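Local coordinates for TRAP dicarboxylate transporter-DctP subunit (Desulfovibrio salexigens, PDB 4N6D), which probably binds small organic acids in the periplasm and delivers them to a TRAP-type membrane transporter, at residues 45-50 / 260-265; 72-77 / 86-91; 93-98 / 232-237; 168-173 / 187-192; 221-226 / 285-290. All blocks are in the same frame, centred on the assembly; numbering follows the deposited sequence. Where two conformers were deposited one is given.

How the contacts relate
Contact 3 is the most buried of the five: strands 90-94 and 234-240 pair there by backbone hydrogen bonds, and contact 2 lies just before strand 90-94, where two leucines pack on A88. Contact 1 touches contact 3 through Q47 and I237; it joins two helices by amide and arginine bonds and an arginine-tryptophan stack. Contact 5 follows the end of helix 249-285, whose N-terminal half serves contact 1, and makes a parallel strand pair about 29 Å from it, centre to centre. Contact 4, at the surface, also has parallel pairing, but its arginine reaches beyond the strand to a backbone oxygen. Contacts 2 and 5 are farthest apart, their centres about 38 Å from each other.

Contact 1 (45-50 / 260-265); sequences CVQMER and REQAEW
R50 reaches from helix 43-58 over the indole of W265. Its CB sits above the far end of the six-membered ring, near CH2, and R50 CG comes 3.6 Å from W265 CZ2. The chain bends at chi2 (-100°), which puts CD over the centre of the five-membered ring, 3.6 Å from its centroid. NE follows over CD1. CZ then ends 3.9 Å from the same centroid, and the guanidinium lies flat on the ring with the planes only 5° apart, a stacked cation-pi pair. This is a helix-helix contact: segments 45-50 and 260-265, on helices 43-58 and 249-285, run at 138° with their axes 10.7 Å apart at closest approach. At the tip, R50 NH1 donates a hydrogen bond to Q262 OE1 at 2.9 Å, in the guanidinium plane. The other end of that amide, Q262 NE2, donates to Q47 OE1, also at 2.9 Å. V46 CG1 touches the rim of the indole at CH2, and Q47 CA approaches W265 CZ3 at 3.7 Å.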
# COMPACT_ATOMS: atom_id res chain seq x y z
N CYS A 45 3.10 -8.84 -6.93
CA CYS A 45 3.25 -9.94 -7.89
C CYS A 45 2.78 -11.24 -7.28
O CYS A 45 2.15 -12.04 -7.96
CB CYS A 45 4.70 -10.06 -8.33
SG CYS A 45 5.15 -8.66 -9.40
N VAL A 46 3.04 -11.45 -6.00
CA VAL A 46 2.57 -12.67 -5.35
C VAL A 46 1.05 -12.77 -5.42
O VAL A 46 0.49 -13.82 -5.75
CB VAL A 46 3.06 -12.75 -3.89
CG1 VAL A 46 2.35 -13.86 -3.13
CG2 VAL A 46 4.55 -12.97 -3.86
N GLN A 47 0.36 -11.67 -5.14
CA GLN A 47 -1.09 -11.73 -5.22
C GLN A 47 -1.52 -11.94 -6.67
O GLN A 47 -2.51 -12.65 -6.92
CB GLN A 47 -1.76 -10.50 -4.59
CG GLN A 47 -1.59 -9.21 -5.36
CD GLN A 47 -2.47 -9.09 -6.60
OE1 GLN A 47 -3.60 -9.61 -6.66
NE2 GLN A 47 -1.97 -8.35 -7.59
N MET A 48 -0.80 -11.36 -7.62
CA MET A 48 -1.12 -11.57 -9.04
C MET A 48 -1.14 -13.08 -9.38
O MET A 48 -2.06 -13.60 -10.03
CB MET A 48 -0.13 -10.81 -9.92
CG MET A 48 -0.09 -11.25 -11.38
SD MET A 48 1.22 -10.43 -12.31
CE MET A 48 2.70 -11.13 -11.55
N GLU A 49 -0.13 -13.80 -8.92
CA GLU A 49 -0.06 -15.24 -9.21
C GLU A 49 -1.21 -15.99 -8.58
O GLU A 49 -1.74 -16.93 -9.17
CB GLU A 49 1.26 -15.86 -8.75
CG GLU A 49 2.49 -15.29 -9.44
CD GLU A 49 2.51 -15.53 -10.93
OE1 GLU A 49 1.88 -16.50 -11.40
OE2 GLU A 49 3.14 -14.73 -11.65
N ARG A 50 -1.59 -15.62 -7.36
CA ARG A 50 -2.72 -16.28 -6.69
C ARG A 50 -4.03 -15.99 -7.43
O ARG A 50 -4.87 -16.88 -7.61
CB ARG A 50 -2.80 -15.86 -5.23
CG ARG A 50 -3.82 -16.65 -4.41
CD ARG A 50 -5.10 -15.88 -4.25
NE ARG A 50 -6.11 -16.69 -3.58
CZ ARG A 50 -7.36 -16.29 -3.37
NH1 ARG A 50 -7.75 -15.08 -3.74
NH2 ARG A 50 -8.21 -17.11 -2.75
N ARG A 260 -13.51 -8.25 -4.14
CA ARG A 260 -13.39 -8.14 -2.69
C ARG A 260 -12.50 -9.24 -2.11
O ARG A 260 -11.68 -9.00 -1.22
CB ARG A 260 -14.77 -8.18 -2.01
CG ARG A 260 -14.69 -7.87 -0.54
CD ARG A 260 -15.90 -8.42 0.19
NE ARG A 260 -15.70 -8.33 1.63
CZ ARG A 260 -15.81 -7.21 2.31
NH1 ARG A 260 -16.17 -6.10 1.68
NH2 ARG A 260 -15.60 -7.20 3.63
N GLU A 261 -12.66 -10.45 -2.63
CA GLU A 261 -11.89 -11.58 -2.13
C GLU A 261 -10.40 -11.30 -2.27
O GLU A 261 -9.62 -11.59 -1.37
CB GLU A 261 -12.19 -12.86 -2.90
CG GLU A 261 -13.60 -13.37 -2.83
CD GLU A 261 -13.74 -14.76 -3.42
OE1 GLU A 261 -12.70 -15.44 -3.58
OE2 GLU A 261 -14.90 -15.17 -3.71
N GLN A 262 -10.00 -10.79 -3.42
CA GLN A 262 -8.58 -10.58 -3.68
C GLN A 262 -8.02 -9.43 -2.85
O GLN A 262 -6.85 -9.47 -2.45
CB GLN A 262 -8.31 -10.39 -5.18
CG GLN A 262 -6.85 -10.43 -5.57
CD GLN A 262 -6.25 -11.79 -5.40
OE1 GLN A 262 -6.96 -12.77 -5.23
NE2 GLN A 262 -4.93 -11.86 -5.47
N ALA A 263 -8.84 -8.42 -2.58
CA ALA A 263 -8.43 -7.34 -1.69
C ALA A 263 -8.10 -7.94 -0.31
O ALA A 263 -7.04 -7.67 0.28
CB ALA A 263 -9.55 -6.30 -1.58
N GLU A 264 -9.01 -8.75 0.22
CA GLU A 264 -8.81 -9.41 1.52
C GLU A 264 -7.62 -10.35 1.49
O GLU A 264 -6.79 -10.36 2.40
CB GLU A 264 -10.06 -10.18 1.94
CG GLU A 264 -9.94 -10.84 3.30
CD GLU A 264 -11.25 -11.42 3.80
OE1 GLU A 264 -12.33 -10.99 3.35
OE2 GLU A 264 -11.20 -12.31 4.66
N TRP A 265 -7.52 -11.16 0.45
CA TRP A 265 -6.46 -12.15 0.37
C TRP A 265 -5.10 -11.48 0.40
O TRP A 265 -4.17 -11.94 1.08
CB TRP A 265 -6.56 -13.01 -0.90
CG TRP A 265 -5.59 -14.12 -0.85
CD1 TRP A 265 -5.81 -15.38 -0.39
CD2 TRP A 265 -4.21 -14.08 -1.23
NE1 TRP A 265 -4.65 -16.14 -0.47
CE2 TRP A 265 -3.66 -15.35 -0.98
CE3 TRP A 265 -3.38 -13.09 -1.77
CZ2 TRP A 265 -2.32 -15.65 -1.26
CZ3 TRP A 265 -2.06 -13.39 -2.04
CH2 TRP A 265 -1.55 -14.66 -1.77

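Contact 2 (72-77 / 86-91); sequences TLLGAK and GQADIG
L73 and L74 both close on the methyl of A88, each through a different branch. In L73 CG stands anti to the backbone N (chi1 179°), and the branch CD2 meets A88 CB at 3.7 Å. L73 CD2 also lies 3.9 Å from Q87 O, with L73 CD1 close beside that oxygen. L74 starts the other way: its CG is anti to the carbonyl carbon, beside the backbone N (chi1 -57°), and CD1 runs on in an extended line (chi2 173°) to within 3.7 Å of A88 CB. Its second branch, CD2, turns to Q87 and comes 3.7 Å from OE1 of that amide, the two side chains crossing at a slant. Q87 is extended beyond CG, and its NE2 makes a weak bond to Q85. Between the two segments runs helix 79-85, which ends in a Schellman motif at G86; it forms the crossover from strand 63-68 to strand 90-94. L74 also packs on V83 and T79 of this helix and on A35. Methyl groups carry the contact, and across the two segments the oxygens of Q87 meet leucine carbons, so it relies on close packing and shape, without the directional grip of a hydrogen bond.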
# COMPACT_ATOMS: atom_id res chain seq x y z
N THR A 72 8.46 -6.64 -17.19
CA THR A 72 8.83 -7.32 -18.43
C THR A 72 7.88 -7.07 -19.60
O THR A 72 8.23 -7.34 -20.74
CB THR A 72 8.99 -8.82 -18.27
OG1 THR A 72 7.82 -9.40 -17.67
CG2 THR A 72 10.24 -9.13 -17.42
N LEU A 73 6.69 -6.56 -19.32
CA LEU A 73 5.79 -6.15 -20.40
C LEU A 73 5.54 -4.65 -20.29
O LEU A 73 5.85 -3.90 -21.21
CB LEU A 73 4.49 -6.93 -20.32
CG LEU A 73 3.40 -6.65 -21.35
CD1 LEU A 73 3.92 -6.76 -22.75
CD2 LEU A 73 2.19 -7.59 -21.11
N LEU A 74 4.97 -4.21 -19.17
CA LEU A 74 4.84 -2.78 -18.86
C LEU A 74 5.47 -2.52 -17.50
O LEU A 74 5.46 -3.37 -16.62
CB LEU A 74 3.37 -2.34 -18.83
CG LEU A 74 2.52 -2.58 -20.06
CD1 LEU A 74 1.06 -2.23 -19.79
CD2 LEU A 74 3.05 -1.76 -21.19
N GLY A 75 6.03 -1.33 -17.32
CA GLY A 75 6.62 -0.97 -16.05
C GLY A 75 5.95 0.26 -15.46
O GLY A 75 4.84 0.62 -15.82
N ALA A 76 6.66 0.93 -14.56
CA ALA A 76 6.13 2.11 -13.88
C ALA A 76 5.75 3.21 -14.86
O ALA A 76 4.79 3.94 -14.63
CB ALA A 76 7.17 2.64 -12.88
N LYS A 77 6.50 3.32 -15.95
CA LYS A 77 6.35 4.45 -16.87
C LYS A 77 5.18 4.29 -17.83
O LYS A 77 4.74 5.26 -18.44
CB LYS A 77 7.60 4.62 -17.71
CG LYS A 77 7.80 3.51 -18.70
CD LYS A 77 9.04 3.70 -19.55
CE LYS A 77 9.16 2.57 -20.56
NZ LYS A 77 10.54 2.41 -21.10
N GLY A 86 -4.16 -1.53 -24.64
CA GLY A 86 -4.27 -2.96 -24.84
C GLY A 86 -2.93 -3.68 -25.00
O GLY A 86 -2.91 -4.87 -25.37
N GLN A 87 -1.83 -2.99 -24.75
CA GLN A 87 -0.53 -3.63 -24.77
C GLN A 87 -0.46 -4.75 -23.75
O GLN A 87 0.25 -5.75 -23.95
CB GLN A 87 0.58 -2.65 -24.47
CG GLN A 87 0.95 -1.77 -25.60
CD GLN A 87 2.09 -0.88 -25.21
OE1 GLN A 87 3.17 -1.36 -24.87
NE2 GLN A 87 1.85 0.43 -25.20
N ALA A 88 -1.17 -4.55 -22.63
CA ALA A 88 -1.45 -5.61 -21.69
C ALA A 88 -2.93 -5.57 -21.41
O ALA A 88 -3.54 -4.51 -21.48
CB ALA A 88 -0.68 -5.44 -20.39
N ASP A 89 -3.52 -6.72 -21.09
CA ASP A 89 -4.92 -6.75 -20.72
C ASP A 89 -5.16 -6.21 -19.32
O ASP A 89 -6.19 -5.58 -19.06
CB ASP A 89 -5.51 -8.17 -20.83
CG ASP A 89 -5.44 -8.71 -22.26
OD1 ASP A 89 -6.17 -8.18 -23.13
OD2 ASP A 89 -4.64 -9.64 -22.51
N ILE A 90 -4.21 -6.45 -18.44
CA ILE A 90 -4.33 -6.14 -17.02
C ILE A 90 -3.03 -5.58 -16.53
O ILE A 90 -1.96 -5.95 -17.03
CB ILE A 90 -4.65 -7.43 -16.20
CG1 ILE A 90 -5.94 -8.07 -16.68
CG2 ILE A 90 -4.69 -7.12 -14.69
CD1 ILE A 90 -6.14 -9.49 -16.11
N GLY A 91 -3.09 -4.66 -15.59
CA GLY A 91 -1.89 -4.09 -15.00
C GLY A 91 -2.10 -3.65 -13.57
O GLY A 91 -3.24 -3.47 -13.12

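Contact 3 (93-98 / 232-237); sequences VSLAYH and VYPFAI. With EDO (1,2-ethanediol), chain E.
V93 and S94 pair with A236 and F235 where strand 90-94 meets the antiparallel strand 234-240 inside a five-stranded mixed sheet. V93 and A236 are a hydrogen-bonded pair: V93 N donates to A236 O at 2.9 Å, and A236 N returns the bond to V93 O at 3.0 Å. S94 and F235 follow as a non-hydrogen-bonded pair, and F235 CA lies 3.1 Å from V93 O in a CA-H...O contact. Beyond it L95 N donates a hydrogen bond to P234 O at 3.0 Å, just as the chain turns into a short 3-10 segment. P234 O also receives a water, which in turn accepts from A96 N and bonds S94 OG. The L95 side chain spreads over the strand opposite, CD1 against the P234 ring and CD2 4.1 Å from A236 CB, while A96 CB meets the edge of the Y233 ring at CD1. On the other side of 93-98 a 1,2-ethanediol, probably from the crystallisation liquor, takes a 2.8 Å bond from S94 N through O1, and H98 NE2 bonds both its hydroxyls. The strand order 2-1-3-5-4, with a returning strand set against the third, is that of the type II periplasmic binding protein fold.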
# COMPACT_ATOMS: atom_id res chain seq x y z
N VAL A 93 -1.23 -0.82 -10.68
CA VAL A 93 -0.91 0.59 -10.51
C VAL A 93 -0.71 0.94 -9.04
O VAL A 93 -1.57 0.68 -8.21
CB VAL A 93 -2.00 1.48 -11.10
CG1 VAL A 93 -1.67 2.95 -10.88
CG2 VAL A 93 -2.19 1.17 -12.60
N SER A 94 0.42 1.57 -8.72
CA SER A 94 0.65 2.18 -7.42
C SER A 94 0.15 3.61 -7.50
O SER A 94 0.76 4.44 -8.16
CB SER A 94 2.13 2.15 -7.07
OG SER A 94 2.37 2.78 -5.81
N LEU A 95 -0.96 3.92 -6.85
CA LEU A 95 -1.61 5.21 -7.10
C LEU A 95 -0.72 6.41 -6.76
O LEU A 95 -0.81 7.44 -7.41
CB LEU A 95 -2.94 5.32 -6.34
CG LEU A 95 -3.92 4.15 -6.47
CD1 LEU A 95 -5.23 4.52 -5.74
CD2 LEU A 95 -4.22 3.79 -7.92
N ALA A 96 0.08 6.27 -5.71
CA ALA A 96 0.92 7.35 -5.22
C ALA A 96 1.93 7.83 -6.25
O ALA A 96 2.42 8.95 -6.15
CB ALA A 96 1.65 6.93 -3.94
N TYR A 97 2.26 6.98 -7.22
CA TYR A 97 3.23 7.34 -8.26
C TYR A 97 2.65 8.28 -9.32
O TYR A 97 3.38 8.80 -10.16
CB TYR A 97 3.78 6.08 -8.93
CG TYR A 97 4.93 6.31 -9.90
CD1 TYR A 97 6.09 6.94 -9.47
CD2 TYR A 97 4.86 5.92 -11.22
CE1 TYR A 97 7.14 7.17 -10.33
CE2 TYR A 97 5.92 6.14 -12.10
CZ TYR A 97 7.06 6.76 -11.64
OH TYR A 97 8.13 7.00 -12.50
N HIS A 98 1.33 8.52 -9.27
CA HIS A 98 0.63 9.32 -10.28
C HIS A 98 -0.20 10.42 -9.64
O HIS A 98 -1.41 10.40 -9.72
CB HIS A 98 -0.30 8.42 -11.09
CG HIS A 98 0.36 7.19 -11.59
ND1 HIS A 98 1.15 7.17 -12.73
CD2 HIS A 98 0.42 5.94 -11.08
CE1 HIS A 98 1.63 5.96 -12.90
NE2 HIS A 98 1.21 5.19 -11.91
N VAL A 232 -0.28 3.96 4.39
CA VAL A 232 -0.08 2.85 3.47
C VAL A 232 -0.00 3.37 2.03
O VAL A 232 -0.27 4.55 1.76
CB VAL A 232 -1.25 1.81 3.54
CG1 VAL A 232 -1.42 1.23 4.95
CG2 VAL A 232 -2.56 2.45 3.09
N TYR A 233 0.40 2.50 1.11
CA TYR A 233 0.36 2.76 -0.31
C TYR A 233 -0.76 1.96 -0.95
O TYR A 233 -0.76 0.74 -0.85
CB TYR A 233 1.68 2.35 -0.98
CG TYR A 233 2.85 3.14 -0.49
CD1 TYR A 233 3.14 4.39 -1.00
CD2 TYR A 233 3.66 2.64 0.51
CE1 TYR A 233 4.20 5.13 -0.52
CE2 TYR A 233 4.73 3.37 1.00
CZ TYR A 233 4.99 4.61 0.47
OH TYR A 233 6.06 5.33 0.95
N PRO A 234 -1.71 2.65 -1.59
CA PRO A 234 -2.80 1.96 -2.28
C PRO A 234 -2.46 1.58 -3.73
O PRO A 234 -1.74 2.30 -4.44
CB PRO A 234 -3.92 3.00 -2.27
CG PRO A 234 -3.19 4.31 -2.36
CD PRO A 234 -1.90 4.11 -1.61
N PHE A 235 -3.04 0.46 -4.15
CA PHE A 235 -2.83 -0.09 -5.49
C PHE A 235 -4.17 -0.42 -6.12
O PHE A 235 -5.12 -0.77 -5.41
CB PHE A 235 -2.05 -1.41 -5.41
CG PHE A 235 -0.63 -1.28 -4.93
CD1 PHE A 235 -0.34 -1.13 -3.57
CD2 PHE A 235 0.41 -1.33 -5.82
CE1 PHE A 235 0.95 -1.01 -3.14
CE2 PHE A 235 1.72 -1.22 -5.38
CZ PHE A 235 1.98 -1.06 -4.04
N ALA A 236 -4.23 -0.35 -7.44
CA ALA A 236 -5.37 -0.84 -8.20
C ALA A 236 -4.91 -1.82 -9.26
O ALA A 236 -3.87 -1.63 -9.88
CB ALA A 236 -6.11 0.33 -8.86
N ILE A 237 -5.69 -2.87 -9.44
CA ILE A 237 -5.52 -3.77 -10.58
C ILE A 237 -6.56 -3.40 -11.63
O ILE A 237 -7.78 -3.45 -11.38
CB ILE A 237 -5.66 -5.24 -10.18
CG1 ILE A 237 -4.68 -5.60 -9.05
CG2 ILE A 237 -5.47 -6.13 -11.42
CD1 ILE A 237 -3.20 -5.27 -9.35
C1 EDO E . 3.10 2.16 -11.47
O1 EDO E . 2.11 2.79 -10.65
C2 EDO E . 2.32 1.58 -12.63
O2 EDO E . 1.45 2.61 -13.10
O HOH W 1 0.49 3.90 -3.98

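Contact 4 (168-173 / 187-192); sequences EVRASG and VSMPMS
R170 holds the loop after V187 by gripping one backbone oxygen side-on. Its NE and NH2 both donate to M189 O, at 2.9 and 3.0 Å, and that oxygen lies close to the guanidinium plane. CG is anti to the backbone N (chi1 -164°) and the chain bends at chi2 (-99°), which turns CD toward M189 O, while CG itself rests 3.7 Å from M189 CG. M191 comes to one face of the guanidinium: its SD is above the plane, toward the rim, and its CE meets R170 NH1 at 3.6 Å, the two side chains crossing at about a right angle. A water lies over the opposite face; it accepts from M189 N and gives a weak bond to A171 O.

R170 and V187 form a parallel bridge between strands 168-170 and 185-187, which helix 173-181 joins into a beta-alpha-beta unit. V187 carries it with its backbone N and O: its N donates to V169 O at 2.9 Å, from above the plane of that carbonyl, and its O accepts from A171 N at 3.0 Å. R170 CA adds a CA-H...O contact to V187 O. The V187 side chain faces the same way as that of R170, and its CG2 lies near E168 CB; the E168 carboxylate forms a salt bridge with K204. Farther along, S188 OG comes 3.1 Å from A171 O, at the exposed end of the contact.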
# COMPACT_ATOMS: atom_id res chain seq x y z
N GLU A 168 18.67 11.48 10.66
CA GLU A 168 18.70 11.20 9.23
C GLU A 168 18.01 9.87 8.92
O GLU A 168 18.41 8.82 9.42
CB GLU A 168 20.15 11.17 8.74
CG GLU A 168 20.87 12.50 8.88
CD GLU A 168 21.52 12.74 10.25
OE1 GLU A 168 21.39 11.91 11.18
OE2 GLU A 168 22.16 13.80 10.39
N VAL A 169 16.93 9.91 8.13
CA VAL A 169 16.13 8.71 7.84
C VAL A 169 15.81 8.63 6.34
O VAL A 169 15.41 9.61 5.73
CB VAL A 169 14.79 8.71 8.61
CG1 VAL A 169 13.97 7.48 8.28
CG2 VAL A 169 15.02 8.80 10.13
N ARG A 170 16.03 7.47 5.75
CA ARG A 170 15.75 7.27 4.35
C ARG A 170 14.25 7.31 4.12
O ARG A 170 13.47 6.59 4.77
CB ARG A 170 16.31 5.92 3.93
CG ARG A 170 16.42 5.74 2.45
CD ARG A 170 15.27 4.96 1.90
NE ARG A 170 15.45 4.71 0.47
CZ ARG A 170 14.56 4.10 -0.29
NH1 ARG A 170 13.43 3.66 0.23
NH2 ARG A 170 14.80 3.92 -1.59
N ALA A 171 13.84 8.15 3.19
CA ALA A 171 12.44 8.33 2.88
C ALA A 171 12.27 9.07 1.57
O ALA A 171 13.20 9.70 1.07
CB ALA A 171 11.78 9.11 3.99
N SER A 172 11.05 9.03 1.04
CA SER A 172 10.72 9.79 -0.14
C SER A 172 9.26 10.20 -0.04
O SER A 172 8.56 9.80 0.89
CB SER A 172 10.91 8.93 -1.39
OG SER A 172 9.92 7.92 -1.45
N GLY A 173 8.79 10.98 -1.02
CA GLY A 173 7.37 11.28 -1.11
C GLY A 173 6.75 11.78 0.20
O GLY A 173 7.30 12.64 0.87
N VAL A 187 16.22 11.71 3.94
CA VAL A 187 17.25 11.62 2.92
C VAL A 187 16.76 10.67 1.84
O VAL A 187 16.30 9.58 2.15
CB VAL A 187 18.57 11.06 3.49
CG1 VAL A 187 19.64 10.98 2.41
CG2 VAL A 187 19.05 11.92 4.66
N SER A 188 16.84 11.07 0.58
CA SER A 188 16.50 10.15 -0.50
C SER A 188 17.76 9.45 -0.99
O SER A 188 18.81 10.07 -1.16
CB SER A 188 15.80 10.88 -1.65
OG SER A 188 14.45 11.19 -1.29
N MET A 189 17.65 8.15 -1.20
CA MET A 189 18.77 7.40 -1.74
C MET A 189 18.28 6.02 -2.10
O MET A 189 17.30 5.55 -1.53
CB MET A 189 19.88 7.28 -0.71
CG MET A 189 19.49 6.46 0.52
SD MET A 189 20.97 6.06 1.48
CE MET A 189 21.84 7.64 1.48
N PRO A 190 18.98 5.36 -3.03
CA PRO A 190 18.51 4.06 -3.50
C PRO A 190 18.55 3.01 -2.41
O PRO A 190 19.48 2.98 -1.60
CB PRO A 190 19.50 3.72 -4.61
CG PRO A 190 20.03 5.03 -5.07
CD PRO A 190 20.08 5.90 -3.86
N MET A 191 17.54 2.15 -2.39
CA MET A 191 17.46 1.09 -1.40
C MET A 191 18.81 0.34 -1.35
O MET A 191 19.30 -0.01 -0.27
CB MET A 191 16.30 0.15 -1.73
CG MET A 191 15.90 -0.80 -0.61
SD MET A 191 15.29 0.02 0.88
CE MET A 191 13.52 0.10 0.63
N SER A 192 19.41 0.13 -2.52
CA SER A 192 20.70 -0.56 -2.62
C SER A 192 21.86 0.14 -1.89
O SER A 192 22.81 -0.51 -1.46
CB SER A 192 21.09 -0.76 -4.08
OG SER A 192 21.35 0.49 -4.71
O HOH W 2 14.75 7.55 -1.01

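Contact 5 (221-226 / 285-290); sequences ICRYET and YSIEMI
Y285 begins the contact against the guanidinium of R223. Y285 CD1 stands 3.4 Å from R223 NH2, over one face of the guanidinium and toward its rim; the planes are 43° apart. The polar ends of both lead elsewhere, R223 NH2 to E220 O and Y285 OH to N217. At S286 the chain leaves helix 249-285 with positive phi, and a water donates both to S286 O, at 2.7 Å, and to R223 O, at 3.1 Å.

I287 comes next. Its CG2 lies 3.4 Å from E225 OE2, and its CA makes a CA-H...O contact to R223 O. E288 takes up the strand pairing: its N donates to R223 O at 3.0 Å and its O accepts from E225 N at 2.9 Å. The extended E288 side chain brings OE1 to the edge of the Y224 ring, 3.5 Å from CE1, while OE2 holds R159 in a salt bridge. M289 folds back on the other face of the sheet, SD against the CB and CG of E225. I290 N then bonds E225 O at 2.8 Å, and its CD1 packs on Y224 CB. R223 and Y224 both face T154, a classic beta bulge. The result is a parallel pair, 224-226 with 288-290, at the outer strand of a four-stranded mixed sheet within the two-lobed solute-binding fold.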
# COMPACT_ATOMS: atom_id res chain seq x y z
N ILE A 221 21.07 -4.32 10.79
CA ILE A 221 21.57 -3.01 11.13
C ILE A 221 20.59 -2.23 12.02
O ILE A 221 21.01 -1.57 12.97
CB ILE A 221 21.83 -2.20 9.85
CG1 ILE A 221 22.89 -2.90 9.00
CG2 ILE A 221 22.27 -0.79 10.21
CD1 ILE A 221 23.08 -2.25 7.65
N CYS A 222 19.30 -2.30 11.70
CA CYS A 222 18.29 -1.53 12.41
C CYS A 222 17.49 -2.46 13.29
O CYS A 222 16.57 -3.11 12.82
CB CYS A 222 17.32 -0.86 11.44
SG CYS A 222 18.14 0.24 10.28
N ARG A 223 17.84 -2.49 14.57
CA ARG A 223 17.24 -3.43 15.49
C ARG A 223 16.22 -2.84 16.43
O ARG A 223 15.84 -3.48 17.40
CB ARG A 223 18.36 -4.10 16.29
CG ARG A 223 19.32 -4.81 15.35
CD ARG A 223 20.30 -5.71 16.03
NE ARG A 223 21.26 -6.20 15.06
CZ ARG A 223 22.19 -7.11 15.32
NH1 ARG A 223 22.26 -7.66 16.53
NH2 ARG A 223 23.04 -7.48 14.37
N TYR A 224 15.80 -1.59 16.15
CA TYR A 224 14.75 -0.92 16.91
C TYR A 224 13.69 -0.44 15.94
O TYR A 224 13.95 0.32 15.01
CB TYR A 224 15.31 0.25 17.73
CG TYR A 224 16.36 -0.23 18.67
CD1 TYR A 224 16.02 -0.72 19.92
CD2 TYR A 224 17.70 -0.24 18.30
CE1 TYR A 224 16.97 -1.19 20.80
CE2 TYR A 224 18.67 -0.72 19.17
CZ TYR A 224 18.29 -1.20 20.41
OH TYR A 224 19.21 -1.67 21.31
N GLU A 225 12.48 -0.95 16.14
CA GLU A 225 11.41 -0.77 15.19
C GLU A 225 10.28 -0.03 15.90
O GLU A 225 9.63 -0.58 16.81
CB GLU A 225 10.91 -2.13 14.69
CG GLU A 225 11.96 -3.25 14.69
CD GLU A 225 13.20 -2.96 13.86
OE1 GLU A 225 13.21 -1.97 13.09
OE2 GLU A 225 14.21 -3.72 13.99
N THR A 226 10.05 1.21 15.49
CA THR A 226 9.00 2.03 16.12
C THR A 226 7.74 2.02 15.27
O THR A 226 7.74 2.49 14.13
CB THR A 226 9.51 3.45 16.34
OG1 THR A 226 10.65 3.39 17.20
CG2 THR A 226 8.42 4.31 16.99
N TYR A 285 18.16 -11.42 15.44
CA TYR A 285 18.87 -10.23 15.93
C TYR A 285 18.26 -9.56 17.15
O TYR A 285 18.70 -8.48 17.53
CB TYR A 285 18.97 -9.18 14.82
CG TYR A 285 19.54 -9.67 13.50
CD1 TYR A 285 20.90 -9.93 13.35
CD2 TYR A 285 18.72 -9.79 12.39
CE1 TYR A 285 21.41 -10.34 12.11
CE2 TYR A 285 19.21 -10.19 11.18
CZ TYR A 285 20.53 -10.46 11.03
OH TYR A 285 20.98 -10.86 9.79
N SER A 286 17.28 -10.20 17.78
CA SER A 286 16.63 -9.68 18.98
C SER A 286 16.19 -8.23 18.82
O SER A 286 16.47 -7.38 19.66
CB SER A 286 17.57 -9.78 20.20
OG SER A 286 17.86 -11.13 20.51
N ILE A 287 15.48 -7.96 17.73
CA ILE A 287 14.94 -6.65 17.50
C ILE A 287 13.93 -6.33 18.58
O ILE A 287 13.37 -7.23 19.22
CB ILE A 287 14.30 -6.51 16.09
CG1 ILE A 287 13.14 -7.49 15.92
CG2 ILE A 287 15.34 -6.73 15.00
CD1 ILE A 287 12.13 -7.08 14.87
N GLU A 288 13.70 -5.04 18.79
CA GLU A 288 12.74 -4.57 19.78
C GLU A 288 11.66 -3.75 19.10
O GLU A 288 11.97 -2.87 18.29
CB GLU A 288 13.44 -3.71 20.85
CG GLU A 288 12.47 -3.17 21.89
CD GLU A 288 13.11 -2.21 22.87
OE1 GLU A 288 14.36 -2.11 22.91
OE2 GLU A 288 12.34 -1.54 23.61
N MET A 289 10.41 -4.05 19.43
CA MET A 289 9.27 -3.28 18.94
C MET A 289 8.94 -2.18 19.93
O MET A 289 8.79 -2.42 21.12
CB MET A 289 8.06 -4.18 18.75
CG MET A 289 8.31 -5.43 17.95
SD MET A 289 8.92 -5.13 16.28
CE MET A 289 7.58 -4.12 15.60
N ILE A 290 8.80 -0.97 19.41
CA ILE A 290 8.55 0.21 20.24
C ILE A 290 7.28 0.93 19.81
O ILE A 290 6.99 1.02 18.62
CB ILE A 290 9.73 1.19 20.11
CG1 ILE A 290 11.01 0.52 20.59
CG2 ILE A 290 9.43 2.45 20.92
CD1 ILE A 290 12.27 1.31 20.28
O HOH W 3 16.95 -4.73 20.02